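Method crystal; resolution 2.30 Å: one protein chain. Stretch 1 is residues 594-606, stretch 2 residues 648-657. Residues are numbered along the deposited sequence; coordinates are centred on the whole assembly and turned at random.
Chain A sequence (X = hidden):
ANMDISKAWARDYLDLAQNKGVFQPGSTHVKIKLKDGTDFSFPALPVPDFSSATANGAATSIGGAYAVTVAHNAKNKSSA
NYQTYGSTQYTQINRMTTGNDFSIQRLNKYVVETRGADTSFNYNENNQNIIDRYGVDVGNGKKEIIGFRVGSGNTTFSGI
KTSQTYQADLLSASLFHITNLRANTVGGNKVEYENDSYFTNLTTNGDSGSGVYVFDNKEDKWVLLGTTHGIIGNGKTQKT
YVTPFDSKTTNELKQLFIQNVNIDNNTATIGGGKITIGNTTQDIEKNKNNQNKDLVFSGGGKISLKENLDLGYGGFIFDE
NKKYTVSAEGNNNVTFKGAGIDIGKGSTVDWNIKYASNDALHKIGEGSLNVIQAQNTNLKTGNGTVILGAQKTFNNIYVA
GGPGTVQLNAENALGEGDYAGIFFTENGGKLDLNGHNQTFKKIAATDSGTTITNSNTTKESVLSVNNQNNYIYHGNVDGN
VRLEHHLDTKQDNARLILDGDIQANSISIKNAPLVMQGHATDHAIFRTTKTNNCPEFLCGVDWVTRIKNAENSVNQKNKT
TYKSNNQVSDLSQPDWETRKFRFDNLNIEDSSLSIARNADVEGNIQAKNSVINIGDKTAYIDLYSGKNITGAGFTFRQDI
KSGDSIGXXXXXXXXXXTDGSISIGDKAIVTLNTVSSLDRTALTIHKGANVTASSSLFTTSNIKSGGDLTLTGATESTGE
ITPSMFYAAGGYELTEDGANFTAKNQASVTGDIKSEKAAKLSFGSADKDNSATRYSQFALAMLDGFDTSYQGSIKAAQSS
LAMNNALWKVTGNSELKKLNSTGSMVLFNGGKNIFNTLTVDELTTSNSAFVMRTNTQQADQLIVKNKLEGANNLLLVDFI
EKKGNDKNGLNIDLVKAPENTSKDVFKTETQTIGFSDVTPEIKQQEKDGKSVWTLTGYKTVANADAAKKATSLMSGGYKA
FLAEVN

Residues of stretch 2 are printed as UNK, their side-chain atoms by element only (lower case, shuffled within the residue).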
ATOM      1  N   SER A 594      10.387   7.400  -8.779  1.00 32.18           N
ATOM      2  CA  SER A 594      10.856   6.175  -8.152  1.00 33.80           C
ATOM      3  C   SER A 594       9.674   5.365  -7.636  1.00 35.15           C
ATOM      4  O   SER A 594       8.798   5.881  -6.922  1.00 33.05           O
ATOM      5  CB  SER A 594      11.809   6.467  -6.984  1.00 32.00           C
ATOM      6  OG  SER A 594      12.869   7.309  -7.379  1.00 34.74           O
ATOM      7  N   ILE A 595       9.646   4.098  -8.016  1.00 32.35           N
ATOM      8  CA  ILE A 595       8.724   3.161  -7.433  1.00 32.42           C
ATOM      9  C   ILE A 595       9.575   2.247  -6.575  1.00 39.22           C
ATOM     10  O   ILE A 595      10.494   1.575  -7.078  1.00 40.34           O
ATOM     11  CB  ILE A 595       7.947   2.366  -8.486  1.00 34.42           C
ATOM     12  CG1 ILE A 595       7.100   3.319  -9.329  1.00 34.54           C
ATOM     13  CG2 ILE A 595       7.066   1.321  -7.811  1.00 35.78           C
ATOM     14  CD1 ILE A 595       6.522   2.677 -10.568  1.00 34.88           C
ATOM     15  N   ALA A 596       9.286   2.258  -5.275  1.00 35.32           N
ATOM     16  CA  ALA A 596      10.081   1.552  -4.291  1.00 32.81           C
ATOM     17  C   ALA A 596       9.248   0.442  -3.680  1.00 33.02           C
ATOM     18  O   ALA A 596       8.178   0.122  -4.187  1.00 33.02           O
ATOM     19  CB  ALA A 596      10.592   2.507  -3.218  1.00 32.32           C
ATOM     20  N   ARG A 597       9.761  -0.155  -2.613  1.00 33.57           N
ATOM     21  CA  ARG A 597       9.249  -1.440  -2.131  1.00 34.37           C
ATOM     22  C   ARG A 597       7.760  -1.380  -1.789  1.00 34.12           C
ATOM     23  O   ARG A 597       7.280  -0.406  -1.229  1.00 33.44           O
ATOM     24  CB  ARG A 597      10.059  -1.916  -0.919  1.00 35.10           C
ATOM     25  CG  ARG A 597      10.044  -0.962   0.272  1.00 34.60           C
ATOM     26  CD  ARG A 597      10.508  -1.679   1.538  1.00 35.55           C
ATOM     27  NE  ARG A 597       9.890  -3.004   1.657  1.00 36.48           N
ATOM     28  CZ  ARG A 597      10.400  -4.010   2.367  1.00 37.75           C
ATOM     29  NH1 ARG A 597      11.533  -3.836   3.031  1.00 38.20           N
ATOM     30  NH2 ARG A 597       9.778  -5.182   2.417  1.00 38.73           N
ATOM     31  N   ASN A 598       7.030  -2.414  -2.184  1.00 35.75           N
ATOM     32  CA  ASN A 598       5.614  -2.534  -1.852  1.00 34.84           C
ATOM     33  C   ASN A 598       4.713  -1.429  -2.422  1.00 35.12           C
ATOM     34  O   ASN A 598       3.662  -1.141  -1.867  1.00 33.94           O
ATOM     35  CB  ASN A 598       5.447  -2.594  -0.334  1.00 35.50           C
ATOM     36  CG  ASN A 598       6.070  -3.826   0.258  1.00 41.02           C
ATOM     37  OD1 ASN A 598       7.271  -3.858   0.548  1.00 36.44           O
ATOM     38  ND2 ASN A 598       5.261  -4.863   0.430  1.00 37.22           N
ATOM     39  N   ALA A 599       5.131  -0.817  -3.524  1.00 33.49           N
ATOM     40  CA  ALA A 599       4.207  -0.056  -4.347  1.00 33.16           C
ATOM     41  C   ALA A 599       3.685  -0.939  -5.483  1.00 35.50           C
ATOM     42  O   ALA A 599       4.438  -1.673  -6.120  1.00 38.37           O
ATOM     43  CB  ALA A 599       4.869   1.201  -4.910  1.00 32.34           C
ATOM     44  N   ASP A 600       2.380  -0.872  -5.696  1.00 33.95           N
ATOM     45  CA  ASP A 600       1.696  -1.561  -6.769  1.00 34.68           C
ATOM     46  C   ASP A 600       1.162  -0.464  -7.684  1.00 34.25           C
ATOM     47  O   ASP A 600       0.130   0.147  -7.384  1.00 34.20           O
ATOM     48  CB  ASP A 600       0.579  -2.440  -6.197  1.00 35.59           C
ATOM     49  CG  ASP A 600      -0.120  -3.293  -7.242  1.00 38.76           C
ATOM     50  OD1 ASP A 600      -0.392  -2.826  -8.371  1.00 38.56           O
ATOM     51  OD2 ASP A 600      -0.429  -4.458  -6.910  1.00 48.39           O
ATOM     52  N   VAL A 601       1.888  -0.209  -8.778  1.00 34.45           N
ATOM     53  CA  VAL A 601       1.630   0.937  -9.644  1.00 33.70           C
ATOM     54  C   VAL A 601       1.074   0.536 -10.994  1.00 36.52           C
ATOM     55  O   VAL A 601       1.643  -0.311 -11.669  1.00 37.15           O
ATOM     56  CB  VAL A 601       2.903   1.778  -9.898  1.00 33.02           C
ATOM     57  CG1 VAL A 601       2.526   3.046 -10.657  1.00 32.84           C
ATOM     58  CG2 VAL A 601       3.593   2.128  -8.612  1.00 32.49           C
ATOM     59  N   GLU A 602      -0.014   1.181 -11.396  1.00 37.61           N
ATOM     60  CA  GLU A 602      -0.624   0.902 -12.672  1.00 40.76           C
ATOM     61  C   GLU A 602      -1.169   2.168 -13.349  1.00 41.87           C
ATOM     62  O   GLU A 602      -2.034   2.888 -12.820  1.00 41.41           O
ATOM     63  CB  GLU A 602      -1.735  -0.113 -12.503  1.00 39.50           C
ATOM     64  CG  GLU A 602      -2.661  -0.304 -13.675  1.00 48.11           C
ATOM     65  CD  GLU A 602      -3.358  -1.664 -13.660  1.00 60.02           C
ATOM     66  OE1 GLU A 602      -3.562  -2.226 -12.556  1.00 54.72           O
ATOM     67  OE2 GLU A 602      -3.671  -2.178 -14.762  1.00 65.45           O
ATOM     68  N   GLY A 603      -0.636   2.422 -14.532  1.00 37.45           N
ATOM     69  CA  GLY A 603      -1.139   3.442 -15.419  1.00 36.52           C
ATOM     70  C   GLY A 603      -0.061   3.812 -16.434  1.00 36.99           C
ATOM     71  O   GLY A 603       1.049   3.276 -16.380  1.00 35.15           O
ATOM     72  N   ASN A 604      -0.369   4.726 -17.350  1.00 36.06           N
ATOM     73  CA  ASN A 604       0.593   5.089 -18.390  1.00 37.47           C
ATOM     74  C   ASN A 604       1.542   6.219 -18.023  1.00 36.36           C
ATOM     75  O   ASN A 604       1.132   7.233 -17.492  1.00 38.81           O
ATOM     76  CB  ASN A 604      -0.140   5.434 -19.692  1.00 40.49           C
ATOM     77  CG  ASN A 604      -0.637   4.195 -20.392  1.00 42.25           C
ATOM     78  OD1 ASN A 604      -0.143   3.100 -20.112  1.00 43.92           O
ATOM     79  ND2 ASN A 604      -1.627   4.340 -21.278  1.00 46.19           N
ATOM     80  N   ILE A 605       2.823   6.035 -18.307  1.00 35.62           N
ATOM     81  CA  ILE A 605       3.800   7.056 -17.986  1.00 37.71           C
ATOM     82  C   ILE A 605       4.263   7.810 -19.236  1.00 37.97           C
ATOM     83  O   ILE A 605       4.646   7.190 -20.224  1.00 40.75           O
ATOM     84  CB  ILE A 605       5.026   6.453 -17.291  1.00 34.87           C
ATOM     85  CG1 ILE A 605       4.632   5.691 -16.024  1.00 34.82           C
ATOM     86  CG2 ILE A 605       6.045   7.537 -16.979  1.00 35.79           C
ATOM     87  CD1 ILE A 605       5.834   5.084 -15.305  1.00 36.82           C
ATOM     88  N   GLN A 606       4.191   9.137 -19.193  1.00 43.20           N
ATOM     89  CA  GLN A 606       4.849   9.983 -20.185  1.00 49.10           C
ATOM     90  C   GLN A 606       6.020  10.672 -19.489  1.00 46.52           C
ATOM     91  O   GLN A 606       5.838  11.288 -18.441  1.00 43.43           O
ATOM     92  CB  GLN A 606       3.891  11.021 -20.793  1.00 47.60           C
ATOM     93  CG  GLN A 606       2.631  10.458 -21.460  1.00 53.41           C
ATOM     94  CD  GLN A 606       1.576   9.958 -20.462  1.00 57.29           C
ATOM     95  OE1 GLN A 606       1.257  10.628 -19.469  1.00 59.17           O
ATOM     96  NE2 GLN A 606       1.034   8.770 -20.725  1.00 55.15           N
ATOM     97  N   UNK A 648       9.367  -6.439  -3.021  1.00 42.55           N
ATOM     98  CA  UNK A 648       8.655  -6.531  -4.285  1.00 43.20           C
ATOM     99  C   UNK A 648       7.997  -5.212  -4.683  1.00 45.80           C
ATOM    100  O   UNK A 648       7.447  -4.508  -3.837  1.00 38.88           O
ATOM    101  c   UNK A 648       7.611  -7.631  -4.188  1.00 46.96           C
ATOM    102  o   UNK A 648       6.203  -9.977  -5.255  1.00 63.13           O
ATOM    103  c   UNK A 648       6.561  -7.620  -5.251  1.00 49.99           C
ATOM    104  c   UNK A 648       5.674  -8.842  -5.171  1.00 58.82           C
ATOM    105  o   UNK A 648       4.451  -8.670  -5.013  1.00 61.16           O
ATOM    106  N   UNK A 649       8.072  -4.874  -5.971  1.00 52.08           N
ATOM    107  CA  UNK A 649       7.375  -3.708  -6.510  1.00 49.08           C
ATOM    108  C   UNK A 649       6.744  -4.015  -7.865  1.00 50.62           C
ATOM    109  O   UNK A 649       7.244  -4.857  -8.620  1.00 50.94           O
ATOM    110  c   UNK A 649       8.333  -2.534  -6.645  1.00 47.89           C
ATOM    111  o   UNK A 649       9.317  -2.814  -7.624  1.00 51.58           O
ATOM    112  N   UNK A 650       5.657  -3.328  -8.189  1.00 36.88           N
ATOM    113  CA  UNK A 650       4.949  -3.632  -9.429  1.00 39.12           C
ATOM    114  C   UNK A 650       4.641  -2.412 -10.292  1.00 37.54           C
ATOM    115  O   UNK A 650       4.025  -1.444  -9.823  1.00 37.22           O
ATOM    116  c   UNK A 650       2.435  -7.872  -8.273  1.00 59.23           C
ATOM    117  c   UNK A 650       2.404  -6.422  -8.753  1.00 44.40           C
ATOM    118  c   UNK A 650       3.743  -5.732  -8.581  1.00 46.46           C
ATOM    119  c   UNK A 650       3.631  -4.346  -9.143  1.00 39.10           C
ATOM    120  n   UNK A 650       2.555  -7.961  -6.797  1.00 60.28           N
ATOM    121  N   UNK A 651       5.037  -2.474 -11.557  1.00 35.03           N
ATOM    122  CA  UNK A 651       4.521  -1.512 -12.517  1.00 34.70           C
ATOM    123  C   UNK A 651       3.834  -2.226 -13.666  1.00 35.51           C
ATOM    124  O   UNK A 651       4.343  -3.211 -14.215  1.00 36.08           O
ATOM    125  c   UNK A 651       4.256   1.431 -13.737  1.00 33.67           C
ATOM    126  c   UNK A 651       3.743   2.278 -14.690  1.00 35.53           C
ATOM    127  c   UNK A 651       5.601  -0.578 -13.065  1.00 34.08           C
ATOM    128  c   UNK A 651       5.074   0.365 -14.105  1.00 33.97           C
ATOM    129  c   UNK A 651       4.825   1.006 -16.410  1.00 34.38           C
ATOM    130  c   UNK A 651       5.334   0.160 -15.450  1.00 34.31           C
ATOM    131  c   UNK A 651       4.032   2.064 -16.040  1.00 35.18           C
ATOM    132  N   UNK A 652       2.665  -1.715 -14.006  1.00 35.66           N
ATOM    133  CA  UNK A 652       1.847  -2.244 -15.070  1.00 36.54           C
ATOM    134  C   UNK A 652       1.314  -1.078 -15.899  1.00 38.55           C
ATOM    135  O   UNK A 652       0.648  -0.166 -15.359  1.00 37.37           O
ATOM    136  c   UNK A 652       0.687  -3.069 -14.515  1.00 37.89           C
ATOM    137  c   UNK A 652      -0.244  -3.528 -15.628  1.00 38.51           C
ATOM    138  o   UNK A 652       1.214  -4.212 -13.837  1.00 39.03           O
ATOM    139  N   UNK A 653       1.607  -1.107 -17.198  1.00 46.55           N
ATOM    140  CA  UNK A 653       1.142  -0.076 -18.113  1.00 44.00           C
ATOM    141  C   UNK A 653       2.117   0.164 -19.246  1.00 47.44           C
ATOM    142  O   UNK A 653       2.734  -0.770 -19.744  1.00 47.99           O
ATOM    143  N   UNK A 654       2.262   1.414 -19.664  1.00 48.00           N
ATOM    144  CA  UNK A 654       3.174   1.730 -20.747  1.00 47.43           C
ATOM    145  C   UNK A 654       4.034   2.936 -20.442  1.00 41.25           C
ATOM    146  O   UNK A 654       3.722   3.707 -19.531  1.00 38.56           O
ATOM    147  N   UNK A 655       5.111   3.090 -21.211  1.00 37.44           N
ATOM    148  CA  UNK A 655       6.059   4.186 -21.031  1.00 35.11           C
ATOM    149  C   UNK A 655       6.422   4.915 -22.346  1.00 38.98           C
ATOM    150  O   UNK A 655       7.009   4.336 -23.283  1.00 39.00           O
ATOM    151  c   UNK A 655       7.049   2.883 -19.078  1.00 34.22           C
ATOM    152  c   UNK A 655       8.243   2.656 -18.145  1.00 33.78           C
ATOM    153  c   UNK A 655       8.298   4.841 -20.081  1.00 34.19           C
ATOM    154  c   UNK A 655       7.362   3.680 -20.362  1.00 34.51           C
ATOM    155  N   UNK A 656       6.065   6.194 -22.405  1.00 44.75           N
ATOM    156  CA  UNK A 656       6.523   7.084 -23.468  1.00 45.73           C
ATOM    157  C   UNK A 656       7.524   8.071 -22.891  1.00 42.30           C
ATOM    158  O   UNK A 656       7.167   8.927 -22.081  1.00 42.32           O
ATOM    159  c   UNK A 656       1.550   6.663 -25.259  1.00 70.58           C
ATOM    160  s   UNK A 656       2.706   7.957 -24.796  1.00 79.80           S
ATOM    161  c   UNK A 656       5.363   7.846 -24.100  1.00 45.21           C
ATOM    162  c   UNK A 656       4.197   6.988 -24.487  1.00 53.97           C
ATOM    163  N   UNK A 657       8.767   7.978 -23.331  1.00 35.87           N
ATOM    164  CA  UNK A 657       9.828   8.766 -22.729  1.00 35.67           C
ATOM    165  C   UNK A 657      10.725   9.438 -23.773  1.00 37.76           C
ATOM    166  O   UNK A 657      10.903   8.944 -24.874  1.00 39.24           O
ATOM    167  c   UNK A 657      10.670   7.872 -21.785  1.00 34.97           C
TER

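Position 648 carries three side-chain carbons, the third bearing two oxygens, and they stay clear of stretch 1: a carboxylate on a two-carbon stem, Glu-648. The site is exposed, where a carboxylate can stay solvated. The backbone makes the contact, Glu-648 O accepting a hydrogen bond from Asn-598 N at 2.7 Å.

Position 649 has one carbon and one oxygen, the CB 3.6 Å from Ala-596 O and 4.2 Å from Ile-595 CG2. It is Ser-649, small enough for a buried site.

At 650 four carbons run in a row to a nitrogen, on the same face as Asp-600 and close to its carboxylate: Lys-650. Its CD is 3.9 Å from Asp-600 OD2, but the charge is met within its own stretch: Lys-650 NZ forms a salt bridge with Glu-648 OE2 at 2.7 Å.

Position 651 has one carbon and then a ring of six carbons, lying among Ile-595, Val-601 and Ile-605: Phe-651. The flat apolar ring fills this buried space; CE1 is 3.6 Å from Ile-605 CD1, and CD1 is 3.9 Å from Val-601 CG1.

Position 652 has a carbon carrying one oxygen and one carbon, near the Glu-602 carboxylate: Thr-652. Branching at CB suits an extended strand, and CG2 comes within 3.8 Å of Glu-602 OE2.

Position 653 has no side-chain atom and lies beside Gly-603: Gly-653. Its phi/psi of 148/-143° call for glycine, and a CB would clash, 2.3 Å from Gly-603 O.

Position 654 is also bare, its N giving a weak hydrogen bond to Asn-604 OD1 at 3.0 Å: Gly-654. An ideal CB would come 3.4 Å from Asn-604 OD1, so the bare backbone leaves that side chain room to approach.

At 655 four carbons fork at the first, one arm two carbons long and reaching toward Ile-605: Ile-655. Its CD1 lies 4.4 Å from Ile-605 CD1, an apolar pairing on a buried face.

Position 656 reads two carbons, sulfur, carbon, unbranched, beside Gln-606: Met-656. Though exposed, this flexible chain covers its neighbour, with SD 4.2 Å from Gln-606 CG.

Position 657 has one carbon, out of contact with stretch 1: Ala-657, whose single methyl takes little room in a buried site.

The contact is parallel strand pairing in two segments. Lys-650 N donates to Ala-599 O (2.9 Å) in the first; Ile-605 N donates to Gly-654 O (2.8 Å) in the second. Between them stretch 1 turns a corner at Gly-603. Backbone bonds set the register, and apolar packing of Phe-651 against Ile-595, Val-601 and Ile-605 fills the space on the buried face.

Stretch 2, residues 648-657: ESKFTGGIMA
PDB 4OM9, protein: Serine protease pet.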